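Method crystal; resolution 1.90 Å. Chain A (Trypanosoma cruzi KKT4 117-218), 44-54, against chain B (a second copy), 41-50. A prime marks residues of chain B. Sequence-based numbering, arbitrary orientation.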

# COMPACT_ATOMS: atom_id res chain seq x y z
N ARG A 44 6.90 13.01 -0.57
CA ARG A 44 6.26 12.19 -1.59
C ARG A 44 6.04 10.77 -1.10
O ARG A 44 4.96 10.20 -1.29
CB ARG A 44 7.10 12.18 -2.87
N LEU A 45 7.05 10.18 -0.45
CA LEU A 45 6.89 8.84 0.11
C LEU A 45 5.90 8.84 1.26
O LEU A 45 5.07 7.92 1.37
CB LEU A 45 8.24 8.30 0.56
CG LEU A 45 9.24 8.01 -0.56
CD1 LEU A 45 10.63 7.78 0.01
CD2 LEU A 45 8.79 6.81 -1.39
N MET A 46 5.96 9.84 2.14
CA MET A 46 5.00 9.93 3.23
C MET A 46 3.57 10.00 2.71
O MET A 46 2.66 9.37 3.26
CB MET A 46 5.31 11.14 4.11
CG MET A 46 4.76 11.06 5.52
SD MET A 46 5.69 12.08 6.69
CE MET A 46 7.16 12.45 5.74
N ARG A 47 3.36 10.77 1.63
CA ARG A 47 2.03 10.87 1.04
C ARG A 47 1.55 9.52 0.52
O ARG A 47 0.36 9.19 0.60
CB ARG A 47 2.03 11.91 -0.08
N ARG A 48 2.47 8.71 -0.02
CA ARG A 48 2.06 7.41 -0.54
C ARG A 48 1.77 6.42 0.58
O ARG A 48 0.87 5.58 0.44
CB ARG A 48 3.13 6.84 -1.48
CG ARG A 48 2.54 6.05 -2.63
CD ARG A 48 3.45 4.92 -3.08
NE ARG A 48 2.70 3.89 -3.81
CZ ARG A 48 2.68 3.79 -5.14
NH1 ARG A 48 3.37 4.65 -5.88
NH2 ARG A 48 1.98 2.83 -5.72
N VAL A 49 2.50 6.51 1.69
CA VAL A 49 2.22 5.66 2.84
C VAL A 49 0.80 5.89 3.34
O VAL A 49 0.04 4.95 3.59
CB VAL A 49 3.25 5.90 3.96
CG1 VAL A 49 2.68 5.48 5.31
CG2 VAL A 49 4.54 5.15 3.67
N GLU A 50 0.40 7.16 3.46
CA GLU A 50 -0.94 7.49 3.92
C GLU A 50 -1.99 7.00 2.92
O GLU A 50 -3.08 6.58 3.32
CB GLU A 50 -1.07 9.00 4.13
CG GLU A 50 -1.17 9.41 5.59
CD GLU A 50 -2.43 8.89 6.26
OE1 GLU A 50 -3.49 8.90 5.61
OE2 GLU A 50 -2.34 8.46 7.43
N GLN A 51 -1.68 7.07 1.63
CA GLN A 51 -2.61 6.56 0.62
C GLN A 51 -2.79 5.06 0.77
O GLN A 51 -3.92 4.56 0.87
CB GLN A 51 -2.09 6.91 -0.78
CG GLN A 51 -3.16 6.99 -1.88
CD GLN A 51 -4.06 5.77 -1.94
OE1 GLN A 51 -3.60 4.64 -2.13
NE2 GLN A 51 -5.36 5.99 -1.77
N LEU A 52 -1.69 4.31 0.80
CA LEU A 52 -1.77 2.86 0.85
C LEU A 52 -2.44 2.39 2.14
O LEU A 52 -3.17 1.39 2.13
CB LEU A 52 -0.38 2.25 0.70
CG LEU A 52 0.29 2.53 -0.65
CD1 LEU A 52 1.74 2.08 -0.65
CD2 LEU A 52 -0.49 1.87 -1.77
N VAL A 53 -2.21 3.08 3.25
CA VAL A 53 -2.89 2.72 4.50
C VAL A 53 -4.39 2.93 4.35
O VAL A 53 -5.19 2.09 4.80
CB VAL A 53 -2.30 3.53 5.67
CG1 VAL A 53 -3.21 3.44 6.89
CG2 VAL A 53 -0.90 3.02 6.01
N SER A 54 -4.80 4.03 3.72
CA SER A 54 -6.22 4.26 3.48
C SER A 54 -6.81 3.20 2.55
O SER A 54 -7.94 2.74 2.75
CB SER A 54 -6.44 5.66 2.91
OG SER A 54 -6.28 5.66 1.50
N GLU B 41 15.43 8.06 6.73
CA GLU B 41 13.98 8.15 6.62
C GLU B 41 13.49 7.63 5.28
O GLU B 41 12.54 6.85 5.23
CB GLU B 41 13.53 9.59 6.85
CG GLU B 41 13.08 9.88 8.27
CD GLU B 41 11.86 9.08 8.67
OE1 GLU B 41 11.86 8.52 9.79
OE2 GLU B 41 10.90 9.02 7.88
N THR B 42 14.14 8.04 4.18
CA THR B 42 13.67 7.64 2.85
C THR B 42 13.71 6.12 2.69
O THR B 42 12.76 5.52 2.20
CB THR B 42 14.50 8.31 1.76
OG1 THR B 42 15.90 8.15 2.04
CG2 THR B 42 14.17 9.79 1.67
N THR B 43 14.82 5.50 3.09
CA THR B 43 14.91 4.04 3.00
C THR B 43 13.85 3.37 3.86
O THR B 43 13.23 2.38 3.43
CB THR B 43 16.31 3.58 3.41
OG1 THR B 43 16.67 4.19 4.66
CG2 THR B 43 17.33 3.96 2.36
N ARG B 44 13.60 3.90 5.06
CA ARG B 44 12.54 3.36 5.90
C ARG B 44 11.17 3.56 5.27
O ARG B 44 10.29 2.69 5.37
CB ARG B 44 12.60 4.01 7.29
CG ARG B 44 11.50 3.57 8.23
CD ARG B 44 11.59 4.32 9.56
NE ARG B 44 10.28 4.48 10.17
CZ ARG B 44 9.45 5.48 9.87
NH1 ARG B 44 9.80 6.39 8.98
NH2 ARG B 44 8.26 5.56 10.47
N LEU B 45 10.97 4.70 4.60
CA LEU B 45 9.72 4.95 3.88
C LEU B 45 9.54 4.01 2.69
O LEU B 45 8.45 3.46 2.50
CB LEU B 45 9.64 6.40 3.43
CG LEU B 45 9.51 7.35 4.61
CD1 LEU B 45 9.67 8.79 4.17
CD2 LEU B 45 8.16 7.12 5.34
N MET B 46 10.57 3.84 1.87
CA MET B 46 10.45 2.97 0.70
C MET B 46 10.15 1.54 1.10
O MET B 46 9.47 0.81 0.36
CB MET B 46 11.72 3.04 -0.13
CG MET B 46 12.00 4.42 -0.71
SD MET B 46 13.69 4.57 -1.32
CE MET B 46 13.77 3.13 -2.39
N ARG B 47 10.62 1.12 2.28
CA ARG B 47 10.35 -0.24 2.74
C ARG B 47 8.88 -0.40 3.11
O ARG B 47 8.23 -1.36 2.68
CB ARG B 47 11.25 -0.57 3.93
N ARG B 48 8.34 0.52 3.91
CA ARG B 48 6.94 0.40 4.31
C ARG B 48 6.00 0.59 3.12
O ARG B 48 4.94 -0.03 3.08
CB ARG B 48 6.60 1.38 5.42
CG ARG B 48 5.23 1.10 6.03
CD ARG B 48 4.83 2.11 7.09
NE ARG B 48 3.49 1.81 7.61
CZ ARG B 48 2.93 2.44 8.64
NH1 ARG B 48 3.58 3.41 9.27
NH2 ARG B 48 1.71 2.10 9.04
N VAL B 49 6.37 1.44 2.16
CA VAL B 49 5.60 1.54 0.93
C VAL B 49 5.56 0.19 0.22
O VAL B 49 4.51 -0.27 -0.23
CB VAL B 49 6.17 2.64 0.02
CG1 VAL B 49 5.76 2.40 -1.43
CG2 VAL B 49 5.72 4.01 0.49
N GLU B 50 6.72 -0.47 0.13
CA GLU B 50 6.79 -1.76 -0.54
C GLU B 50 5.95 -2.81 0.18
O GLU B 50 5.28 -3.63 -0.45
CB GLU B 50 8.24 -2.20 -0.65
CG GLU B 50 8.59 -2.76 -2.01
CD GLU B 50 8.00 -1.94 -3.14
OE1 GLU B 50 7.10 -2.46 -3.84
OE2 GLU B 50 8.43 -0.79 -3.33

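No hydrogen bond or salt bridge crosses between these stretches; two roughly parallel helices from identical chains meet through van der Waals packing, mostly of apolar side chains, yet the contact buries an arginine NE, that of Arg48, with no partner anywhere in the model. The helix axes approach to 9.5 Å and cross at 26°, with both chains running in the same general direction. The register is in phase: Leu45 CA lies 6.1 Å from Leu45′ CA, and Val49 CA lies 5.7 Å from Val49′ CA, so Leu45 and Val49, one helical turn apart along each helix, each face their own copy.

At the first layer both leucines point toward the partner helix, and Leu45 CB comes within 3.7 Å of Leu45′ CB. Their rotamers match, m for chi1 and t for chi2. Leu45 CD1 also reaches Met46′ CG at 3.7 Å, extending the apolar surface. At the second layer the valines point sideways, both with chi1 in t, and Val49 CG2 meets Val49′ CG2 at 3.6 Å. Valine is short, and the CA atoms come closer here than at the leucine pair.

Val49′ acts as a knob in a hole formed by Leu45, Arg48, Val49 and Leu52. Leu52 points toward chain B and brings CD1 to 4.1 Å from Val49′ CG1, while Arg48 contributes its aliphatic portion, CD lying 3.8 Å from Val49′ CG1. The other arginine also packs its chain against apolar groups: Arg48′ starts sideways, but its extended chain comes nearer, placing CD 4.4 Å from Val49 CG1 and NH2 4.1 Å from Val53 CG2. The rule to read here is a short valine where the paired backbones come closest, with arginine methylenes laid against it.

Polar bonding stays within each helix. Backbone i-to-i+4 hydrogen bonds run along both, as in Val49 N to Leu45 O at 2.9 Å, and Arg44′ NH1 forms a salt bridge with Glu41′ OE2 at 3.1 Å.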